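Local coordinates for protein putative decarboxylase involved in desferrioxamine biosynthesis (PDB 5O5C) that probably decarboxylates lysine with the help of pyridoxal 5'-phosphate, as part of the pathway that makes the siderophore desferrioxamine, at residues Ser154-Pro159 with Gly304-Glu309; Ala232-Asp237 with Lys250-Arg255; Ser331-Val336 with Gly401-Asp406. All blocks are in the same frame, centred on the assembly; numbering follows the deposited sequence.

Contact 1: residues Ser154-Pro159 with Gly304-Glu309; sequences SRIGLP and GLLVSE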
loop_
_atom_site.group_PDB
_atom_site.type_symbol
_atom_site.label_atom_id
_atom_site.label_comp_id
_atom_site.label_asym_id
_atom_site.label_seq_id
_atom_site.Cartn_x
_atom_site.Cartn_y
_atom_site.Cartn_z
ATOM N N SER B 154 -2.818 1.004 -23.299
ATOM C CA SER B 154 -2.944 0.470 -24.656
ATOM C C SER B 154 -3.897 -0.704 -24.771
ATOM O O SER B 154 -4.586 -0.848 -25.788
ATOM C CB SER B 154 -1.587 0.063 -25.191
ATOM O OG SER B 154 -1.681 -0.299 -26.541
ATOM N N ARG B 155 -3.963 -1.532 -23.736
ATOM C CA ARG B 155 -4.803 -2.714 -23.767
ATOM C C ARG B 155 -6.214 -2.378 -23.397
ATOM O O ARG B 155 -7.139 -3.030 -23.889
ATOM C CB ARG B 155 -4.256 -3.734 -22.810
ATOM C CG ARG B 155 -2.853 -4.169 -23.175
ATOM C CD ARG B 155 -2.988 -5.375 -23.972
ATOM N NE ARG B 155 -1.759 -5.922 -24.485
ATOM C CZ ARG B 155 -1.627 -7.202 -24.808
ATOM N NH1 ARG B 155 -2.626 -8.056 -24.617
ATOM N NH2 ARG B 155 -0.516 -7.617 -25.368
ATOM N N ILE B 156 -6.395 -1.381 -22.521
ATOM C CA ILE B 156 -7.743 -0.924 -22.171
ATOM C C ILE B 156 -8.380 -0.208 -23.358
ATOM O O ILE B 156 -9.608 -0.302 -23.563
ATOM C CB ILE B 156 -7.728 0.031 -20.975
ATOM C CG1 ILE B 156 -7.446 -0.719 -19.688
ATOM C CG2 ILE B 156 -9.035 0.803 -20.811
ATOM C CD1 ILE B 156 -6.881 0.191 -18.595
ATOM N N GLY B 157 -7.542 0.532 -24.093
ATOM C CA GLY B 157 -7.998 1.325 -25.231
ATOM C C GLY B 157 -8.382 2.754 -24.890
ATOM O O GLY B 157 -9.032 3.427 -25.676
ATOM N N LEU B 158 -7.992 3.232 -23.718
ATOM C CA LEU B 158 -8.234 4.640 -23.380
ATOM C C LEU B 158 -7.531 5.614 -24.370
ATOM O O LEU B 158 -6.478 5.310 -24.917
ATOM C CB LEU B 158 -7.828 4.912 -21.926
ATOM C CG LEU B 158 -8.722 4.181 -20.903
ATOM C CD1 LEU B 158 -8.280 4.386 -19.468
ATOM C CD2 LEU B 158 -10.202 4.496 -21.038
ATOM N N PRO B 159 -8.109 6.801 -24.592
ATOM C CA PRO B 159 -7.540 7.665 -25.631
ATOM C C PRO B 159 -6.209 8.314 -25.231
ATOM O O PRO B 159 -5.713 8.139 -24.077
ATOM C CB PRO B 159 -8.633 8.725 -25.824
ATOM C CG PRO B 159 -9.255 8.859 -24.474
ATOM C CD PRO B 159 -9.103 7.522 -23.773
ATOM N N GLY B 304 -7.895 -9.416 -16.184
ATOM C CA GLY B 304 -7.263 -10.584 -16.820
ATOM C C GLY B 304 -7.608 -10.743 -18.308
ATOM O O GLY B 304 -6.835 -11.238 -19.066
ATOM N N LEU B 305 -8.779 -10.267 -18.713
ATOM C CA LEU B 305 -9.228 -10.398 -20.094
ATOM C C LEU B 305 -8.491 -9.465 -21.058
ATOM O O LEU B 305 -8.559 -9.675 -22.282
ATOM C CB LEU B 305 -10.734 -10.188 -20.175
ATOM C CG LEU B 305 -11.629 -11.156 -19.428
ATOM C CD1 LEU B 305 -13.072 -10.683 -19.481
ATOM C CD2 LEU B 305 -11.479 -12.554 -20.000
ATOM N N LEU B 306 -7.761 -8.469 -20.518
ATOM C CA LEU B 306 -6.944 -7.571 -21.324
ATOM C C LEU B 306 -5.809 -8.269 -22.018
ATOM O O LEU B 306 -5.243 -7.721 -22.985
ATOM C CB LEU B 306 -6.364 -6.419 -20.482
ATOM C CG LEU B 306 -7.333 -5.454 -19.840
ATOM C CD1 LEU B 306 -6.540 -4.472 -18.999
ATOM C CD2 LEU B 306 -8.183 -4.727 -20.873
ATOM N N VAL B 307 -5.457 -9.461 -21.533
ATOM C CA VAL B 307 -4.423 -10.313 -22.164
ATOM C C VAL B 307 -4.930 -11.583 -22.870
ATOM O O VAL B 307 -4.112 -12.372 -23.326
ATOM C CB VAL B 307 -3.298 -10.707 -21.178
ATOM C CG1 VAL B 307 -2.438 -9.503 -20.854
ATOM C CG2 VAL B 307 -3.809 -11.346 -19.908
ATOM N N SER B 308 -6.243 -11.751 -23.022
ATOM C CA SER B 308 -6.796 -12.953 -23.661
ATOM C C SER B 308 -6.991 -12.715 -25.159
ATOM O O SER B 308 -7.661 -11.747 -25.566
ATOM C CB SER B 308 -8.112 -13.357 -23.002
ATOM O OG SER B 308 -8.667 -14.527 -23.584
ATOM N N GLU B 309 -6.333 -13.561 -25.955
ATOM C CA GLU B 309 -6.462 -13.611 -27.421
ATOM C C GLU B 309 -7.900 -13.510 -27.917
ATOM O O GLU B 309 -8.167 -12.756 -28.849
ATOM C CB GLU B 309 -5.835 -14.919 -27.977
ATOM C CG GLU B 309 -6.437 -16.240 -27.425
ATOM C CD GLU B 309 -6.062 -17.478 -28.238
ATOM O OE1 GLU B 309 -4.871 -17.651 -28.579
ATOM O OE2 GLU B 309 -6.963 -18.302 -28.526
#
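Within the pyridoxal-phosphate-binding part of this group II decarboxylase, the last turn of helix 140-156 meets the 3-10 turn 304-307, with R155 and I156 on the helix side and L306 and V307 on the other. The backbones come closest at R155 and L306, with CA atoms 5.8 Å apart. A single hydrogen bond joins the segments: R155 NH1 donates to L306 O over 3.1 Å with an N-H...O angle of 159°. The carbonyl oxygen lies at the guanidinium edge, 8° out of its plane, and the donor reaches an in-plane lone pair of that carbonyl. R155 gets there by bending its chain at chi2 (-95°), which also lays CD 3.4 Å from L306 O, so a methylene approaches the oxygen too. Next to the hydrogen bond L306 packs against the helix end: its CD2 sits 3.6 Å from R155 O, while CD1 reaches I156 CG1 at 3.9 Å, the two side chains crossing obliquely. V307 contributes CG1, 4.0 Å from R155 NH1. The helix stops here, and G157 follows with positive phi. L306 O takes a second, weak hydrogen bond from R312 NE, and R155 NH2 is salt-bridged to D77 of the second subunit, a charge that would probably ease the closeness of the R155 and R312 guanidinium groups. The contact thus lies between helix 140-156 and the loop linking strands 294-299 and 323-327, with P397, at the start of helix 397-420, against R155 and W151 against V307.

Contact 2: residues Ala232-Asp237 with Lys250-Arg255; sequences AVIPVD and KQEVQR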
loop_
_atom_site.group_PDB
_atom_site.type_symbol
_atom_site.label_atom_id
_atom_site.label_comp_id
_atom_site.label_asym_id
_atom_site.label_seq_id
_atom_site.Cartn_x
_atom_site.Cartn_y
_atom_site.Cartn_z
ATOM N N ALA B 232 -24.804 7.879 -0.008
ATOM C CA ALA B 232 -24.618 8.520 -1.295
ATOM C C ALA B 232 -24.597 7.505 -2.432
ATOM O O ALA B 232 -24.486 7.884 -3.589
ATOM C CB ALA B 232 -23.361 9.374 -1.301
ATOM N N VAL B 233 -24.649 6.225 -2.093
ATOM C CA VAL B 233 -24.484 5.140 -3.017
ATOM C C VAL B 233 -25.868 4.571 -3.165
ATOM O O VAL B 233 -26.468 4.200 -2.157
ATOM C CB VAL B 233 -23.523 4.075 -2.450
ATOM C CG1 VAL B 233 -23.561 2.796 -3.288
ATOM C CG2 VAL B 233 -22.096 4.640 -2.353
ATOM N N ILE B 234 -26.374 4.539 -4.390
ATOM C CA ILE B 234 -27.653 3.903 -4.733
ATOM C C ILE B 234 -27.366 2.513 -5.382
ATOM O O ILE B 234 -26.802 2.437 -6.487
ATOM C CB ILE B 234 -28.524 4.808 -5.642
ATOM C CG1 ILE B 234 -28.843 6.132 -4.911
ATOM C CG2 ILE B 234 -29.842 4.141 -5.947
ATOM C CD1 ILE B 234 -29.410 7.233 -5.781
ATOM N N PRO B 235 -27.695 1.423 -4.665
ATOM C CA PRO B 235 -27.536 0.070 -5.208
ATOM C C PRO B 235 -28.581 -0.221 -6.278
ATOM O O PRO B 235 -29.757 0.037 -6.061
ATOM C CB PRO B 235 -27.730 -0.860 -3.986
ATOM C CG PRO B 235 -27.658 0.031 -2.797
ATOM C CD PRO B 235 -28.010 1.411 -3.230
ATOM N N VAL B 236 -28.130 -0.767 -7.401
ATOM C CA VAL B 236 -28.930 -1.024 -8.562
ATOM C C VAL B 236 -29.072 -2.532 -8.747
ATOM O O VAL B 236 -28.083 -3.285 -8.686
ATOM C CB VAL B 236 -28.233 -0.421 -9.805
ATOM C CG1 VAL B 236 -29.056 -0.644 -11.066
ATOM C CG2 VAL B 236 -27.929 1.070 -9.564
ATOM N N ASP B 237 -30.302 -2.967 -9.015
ATOM C CA ASP B 237 -30.616 -4.393 -9.090
ATOM C C ASP B 237 -29.789 -5.013 -10.187
ATOM O O ASP B 237 -29.313 -4.336 -11.083
ATOM C CB ASP B 237 -32.123 -4.601 -9.361
ATOM C CG ASP B 237 -32.594 -6.009 -9.073
ATOM O OD1 ASP B 237 -31.826 -6.837 -8.524
ATOM O OD2 ASP B 237 -33.767 -6.297 -9.382
ATOM N N LYS B 250 -31.523 3.295 -15.113
ATOM C CA LYS B 250 -32.327 4.395 -15.706
ATOM C C LYS B 250 -33.349 4.806 -14.647
ATOM O O LYS B 250 -33.355 5.957 -14.154
ATOM C CB LYS B 250 -32.972 3.903 -17.035
ATOM C CG LYS B 250 -33.475 4.965 -18.013
ATOM C CD LYS B 250 -33.624 4.413 -19.447
ATOM C CE LYS B 250 -34.605 3.233 -19.531
ATOM N NZ LYS B 250 -34.902 2.798 -20.931
ATOM N N GLN B 251 -34.107 3.825 -14.180
ATOM C CA GLN B 251 -35.102 4.033 -13.110
ATOM C C GLN B 251 -34.523 4.671 -11.849
ATOM O O GLN B 251 -35.132 5.560 -11.228
ATOM C CB GLN B 251 -35.788 2.698 -12.762
ATOM C CG GLN B 251 -36.721 2.218 -13.859
ATOM C CD GLN B 251 -37.950 3.113 -14.004
ATOM O OE1 GLN B 251 -37.985 4.020 -14.844
ATOM N NE2 GLN B 251 -38.937 2.886 -13.162
ATOM N N GLU B 252 -33.345 4.219 -11.448
ATOM C CA GLU B 252 -32.698 4.825 -10.257
ATOM C C GLU B 252 -32.272 6.249 -10.462
ATOM O O GLU B 252 -32.423 7.063 -9.573
ATOM C CB GLU B 252 -31.517 4.003 -9.763
ATOM C CG GLU B 252 -31.808 3.266 -8.473
ATOM C CD GLU B 252 -32.551 1.993 -8.671
ATOM O OE1 GLU B 252 -32.614 1.554 -9.841
ATOM O OE2 GLU B 252 -33.025 1.417 -7.662
ATOM N N VAL B 253 -31.711 6.545 -11.628
ATOM C CA VAL B 253 -31.273 7.890 -11.941
ATOM C C VAL B 253 -32.463 8.861 -11.962
ATOM O O VAL B 253 -32.336 9.985 -11.465
ATOM C CB VAL B 253 -30.490 7.931 -13.269
ATOM C CG1 VAL B 253 -30.285 9.358 -13.748
ATOM C CG2 VAL B 253 -29.140 7.234 -13.114
ATOM N N GLN B 254 -33.596 8.405 -12.524
ATOM C CA GLN B 254 -34.834 9.188 -12.643
ATOM C C GLN B 254 -35.555 9.373 -11.295
ATOM O O GLN B 254 -36.093 10.464 -11.029
ATOM C CB GLN B 254 -35.828 8.515 -13.612
ATOM C CG GLN B 254 -35.354 8.256 -15.036
ATOM C CD GLN B 254 -34.791 9.478 -15.719
ATOM O OE1 GLN B 254 -35.457 10.507 -15.810
ATOM N NE2 GLN B 254 -33.553 9.373 -16.210
ATOM N N ARG B 255 -35.598 8.327 -10.465
ATOM C CA ARG B 255 -36.127 8.473 -9.087
ATOM C C ARG B 255 -35.282 9.437 -8.289
ATOM O O ARG B 255 -35.788 10.211 -7.487
ATOM C CB ARG B 255 -36.178 7.150 -8.326
ATOM C CG ARG B 255 -37.513 6.443 -8.416
ATOM C CD ARG B 255 -37.410 4.993 -7.952
ATOM N NE ARG B 255 -38.372 4.115 -8.624
ATOM C CZ ARG B 255 -38.506 2.806 -8.391
ATOM N NH1 ARG B 255 -37.746 2.181 -7.487
ATOM N NH2 ARG B 255 -39.421 2.115 -9.061
#
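I234 and E252 carry this contact, and their side chains lie athwart one another: the CG2 methyl of I234 is set against the first methylenes of E252, at 3.3 Å from CG and 4.2 Å from CB, a tight fit for carbon on carbon. On the strand side, CG2 stands opposite the backbone N about chi1, which presents this branch, rather than CG1, to the glutamate. On the helix side, E252 has an off-staggered chi1 of -107° followed by a bend at chi2 (82°), which turns the carboxylate along the strand past I234. There OE2 comes 3.9 Å from P235 O, and OE1 lies 4.4 Å from V236 CG1. The backbones stay well apart, since the nearest CA pair, V236 and E252, is separated by 7.2 Å. The axis of helix residues 250-255 runs at 148° to that of strand 233-236, a roughly antiparallel course expected of a beta-alpha-beta crossover; this one leads from edge strand 233-236 through helix 246-258 to strand 262-269, passing over strand 207-212. C256 and F210 add to the packing round I234, and L249 and C248 to that round V236. The contact is van der Waals packing of one isoleucine methyl on the aliphatic part of a glutamate: two acceptor oxygens, E252 OE2 and P235 O, face each other without a bond, and any electrostatic term between them would probably be mildly unfavourable.

Contact 3: residues Ser331-Val336 with Gly401-Asp406; sequences SFFQTV and GNAFDD
S331 and F404 are the closest backbone pair, with CA atoms 7.6 Å apart, where the chain leaves the short helix 328-331 and passes through F333 at positive phi (53°) beside helix 397-420. Two phenylalanine rings, one from each segment, make the contact. F404, its CG opposite the backbone N (chi1 -152°), brings its ring against S331: CE1 touches S331 CB at 3.6 Å, and CD1 lies 3.6 Å from S331 O, the serine CB meeting the ring obliquely. The hydroxyl of S331 is hydrogen-bonded to Y301 O, so F404 meets chiefly the CB and carbonyl of this serine. At the second touching point, two residues on in the loop, the F333 ring reaches the methyl of A403, with CE2 at 3.8 Å and CZ at 3.9 Å from A403 CB. Helix 328-331, between strands 323-327 and 339-343, is the cofactor-lysine segment of the aspartate aminotransferase (type I) fold: it carries H329, which binds pyridoxal 5'-phosphate, and K330, the predicted attachment point, although no covalent link is present here; the S331 side chain is about 8 Å from the bound cofactor. The loop beyond is braced internally: Q334 NE2 donates to F332 O at 2.8 Å and 163°, tilted out of the carbonyl plane. The same amide bonds T391 OG1 through NE2 and S118 OG through OE1. L400 lies against F332 and F333, and I28 of the second subunit packs on the F333 ring, while H25 of that subunit hydrogen-bonds D406.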
loop_
_atom_site.group_PDB
_atom_site.type_symbol
_atom_site.label_atom_id
_atom_site.label_comp_id
_atom_site.label_asym_id
_atom_site.label_seq_id
_atom_site.Cartn_x
_atom_site.Cartn_y
_atom_site.Cartn_z
ATOM N N SER B 331 -5.435 -11.179 -11.149
ATOM C CA SER B 331 -5.583 -11.810 -12.433
ATOM C C SER B 331 -4.361 -11.882 -13.300
ATOM O O SER B 331 -4.437 -12.521 -14.327
ATOM C CB SER B 331 -6.742 -11.168 -13.214
ATOM O OG SER B 331 -7.876 -11.085 -12.378
ATOM N N PHE B 332 -3.259 -11.261 -12.892
ATOM C CA PHE B 332 -1.984 -11.371 -13.597
ATOM C C PHE B 332 -0.900 -12.143 -12.863
ATOM O O PHE B 332 0.267 -12.008 -13.209
ATOM C CB PHE B 332 -1.466 -9.988 -13.960
ATOM C CG PHE B 332 -2.278 -9.303 -15.004
ATOM C CD1 PHE B 332 -3.531 -8.758 -14.703
ATOM C CD2 PHE B 332 -1.793 -9.171 -16.283
ATOM C CE1 PHE B 332 -4.263 -8.137 -15.675
ATOM C CE2 PHE B 332 -2.514 -8.535 -17.236
ATOM C CZ PHE B 332 -3.772 -8.055 -16.948
ATOM N N PHE B 333 -1.261 -12.996 -11.891
ATOM C CA PHE B 333 -0.241 -13.881 -11.188
ATOM C C PHE B 333 0.982 -13.126 -10.604
ATOM O O PHE B 333 2.132 -13.646 -10.567
ATOM C CB PHE B 333 0.188 -14.991 -12.137
ATOM C CG PHE B 333 -0.963 -15.608 -12.870
ATOM C CD1 PHE B 333 -1.750 -16.546 -12.275
ATOM C CD2 PHE B 333 -1.305 -15.173 -14.140
ATOM C CE1 PHE B 333 -2.866 -17.054 -12.899
ATOM C CE2 PHE B 333 -2.411 -15.688 -14.783
ATOM C CZ PHE B 333 -3.195 -16.631 -14.153
ATOM N N GLN B 334 0.732 -11.895 -10.167
ATOM C CA GLN B 334 1.732 -11.057 -9.505
ATOM C C GLN B 334 1.517 -11.025 -8.025
ATOM O O GLN B 334 0.398 -11.001 -7.573
ATOM C CB GLN B 334 1.626 -9.646 -9.985
ATOM C CG GLN B 334 1.929 -9.488 -11.401
ATOM C CD GLN B 334 3.177 -10.212 -11.909
ATOM O OE1 GLN B 334 4.332 -9.939 -11.503
ATOM N NE2 GLN B 334 2.944 -11.148 -12.806
ATOM N N THR B 335 2.597 -11.010 -7.274
ATOM C CA THR B 335 2.531 -10.976 -5.813
ATOM C C THR B 335 1.830 -9.666 -5.345
ATOM O O THR B 335 1.753 -8.691 -6.078
ATOM C CB THR B 335 3.928 -11.006 -5.145
ATOM O OG1 THR B 335 4.597 -9.750 -5.364
ATOM C CG2 THR B 335 4.785 -12.111 -5.660
ATOM N N VAL B 336 1.257 -9.710 -4.154
ATOM C CA VAL B 336 0.701 -8.525 -3.500
ATOM C C VAL B 336 1.867 -7.668 -3.018
ATOM O O VAL B 336 2.796 -8.243 -2.405
ATOM C CB VAL B 336 -0.137 -8.912 -2.291
ATOM C CG1 VAL B 336 -0.793 -7.665 -1.680
ATOM C CG2 VAL B 336 -1.187 -9.944 -2.665
ATOM N N GLY B 401 -2.145 -14.621 -21.000
ATOM C CA GLY B 401 -3.416 -14.874 -21.667
ATOM C C GLY B 401 -3.710 -16.334 -21.809
ATOM O O GLY B 401 -4.876 -16.710 -21.738
ATOM N N ASN B 402 -2.671 -17.139 -22.041
ATOM C CA ASN B 402 -2.788 -18.600 -22.153
ATOM C C ASN B 402 -3.256 -19.188 -20.850
ATOM O O ASN B 402 -4.147 -20.022 -20.841
ATOM C CB ASN B 402 -1.473 -19.295 -22.559
ATOM C CG ASN B 402 -1.084 -19.060 -24.010
ATOM O OD1 ASN B 402 -1.934 -18.789 -24.855
ATOM N ND2 ASN B 402 0.220 -19.120 -24.293
ATOM N N ALA B 403 -2.611 -18.766 -19.767
ATOM C CA ALA B 403 -3.024 -19.121 -18.416
ATOM C C ALA B 403 -4.455 -18.713 -18.139
ATOM O O ALA B 403 -5.239 -19.535 -17.707
ATOM C CB ALA B 403 -2.119 -18.466 -17.402
ATOM N N PHE B 404 -4.790 -17.457 -18.411
ATOM C CA PHE B 404 -6.103 -16.947 -18.018
ATOM C C PHE B 404 -7.207 -17.686 -18.804
ATOM O O PHE B 404 -8.204 -18.138 -18.216
ATOM C CB PHE B 404 -6.234 -15.452 -18.228
ATOM C CG PHE B 404 -7.187 -14.821 -17.295
ATOM C CD1 PHE B 404 -6.819 -14.617 -15.969
ATOM C CD2 PHE B 404 -8.444 -14.431 -17.701
ATOM C CE1 PHE B 404 -7.684 -14.067 -15.067
ATOM C CE2 PHE B 404 -9.333 -13.868 -16.795
ATOM C CZ PHE B 404 -8.944 -13.672 -15.481
ATOM N N ASP B 405 -6.986 -17.839 -20.108
ATOM C CA ASP B 405 -7.833 -18.726 -20.933
ATOM C C ASP B 405 -8.029 -20.115 -20.431
ATOM O O ASP B 405 -9.172 -20.573 -20.358
ATOM C CB ASP B 405 -7.312 -18.813 -22.346
ATOM C CG ASP B 405 -7.464 -17.499 -23.076
ATOM O OD1 ASP B 405 -8.245 -16.651 -22.596
ATOM O OD2 ASP B 405 -6.789 -17.349 -24.099
ATOM N N ASP B 406 -6.963 -20.808 -20.098
ATOM C CA ASP B 406 -7.107 -22.113 -19.435
ATOM C C ASP B 406 -7.966 -22.118 -18.180
ATOM O O ASP B 406 -8.811 -23.016 -18.018
ATOM C CB ASP B 406 -5.753 -22.786 -19.206
ATOM C CG ASP B 406 -5.121 -23.194 -20.486
ATOM O OD1 ASP B 406 -5.755 -22.994 -21.509
ATOM O OD2 ASP B 406 -4.004 -23.681 -20.526
#

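In the fold
From the N terminus, helix 140-156 opens the first loop, which contact 1 closes 145 residues on, tying the end of that helix to the loop between strands 294-299 and 323-327. Contact 2 is nested inside, joining edge strand 233-236 to helix 246-258 across just 12 intervening residues; its centre is about 29 Å from that of contact 1, and the two do not touch. Contact 3 opens only after contact 1 has closed and spans 64 residues from the loop after helix 328-331, next to the cofactor lysine, to helix 397-420. Contacts 1 and 3 are neighbours: V307 packs on F332, and G304 N lies 3.6 Å from S331 CB. Contacts 2 and 3 lie on opposite sides of the chain's centre.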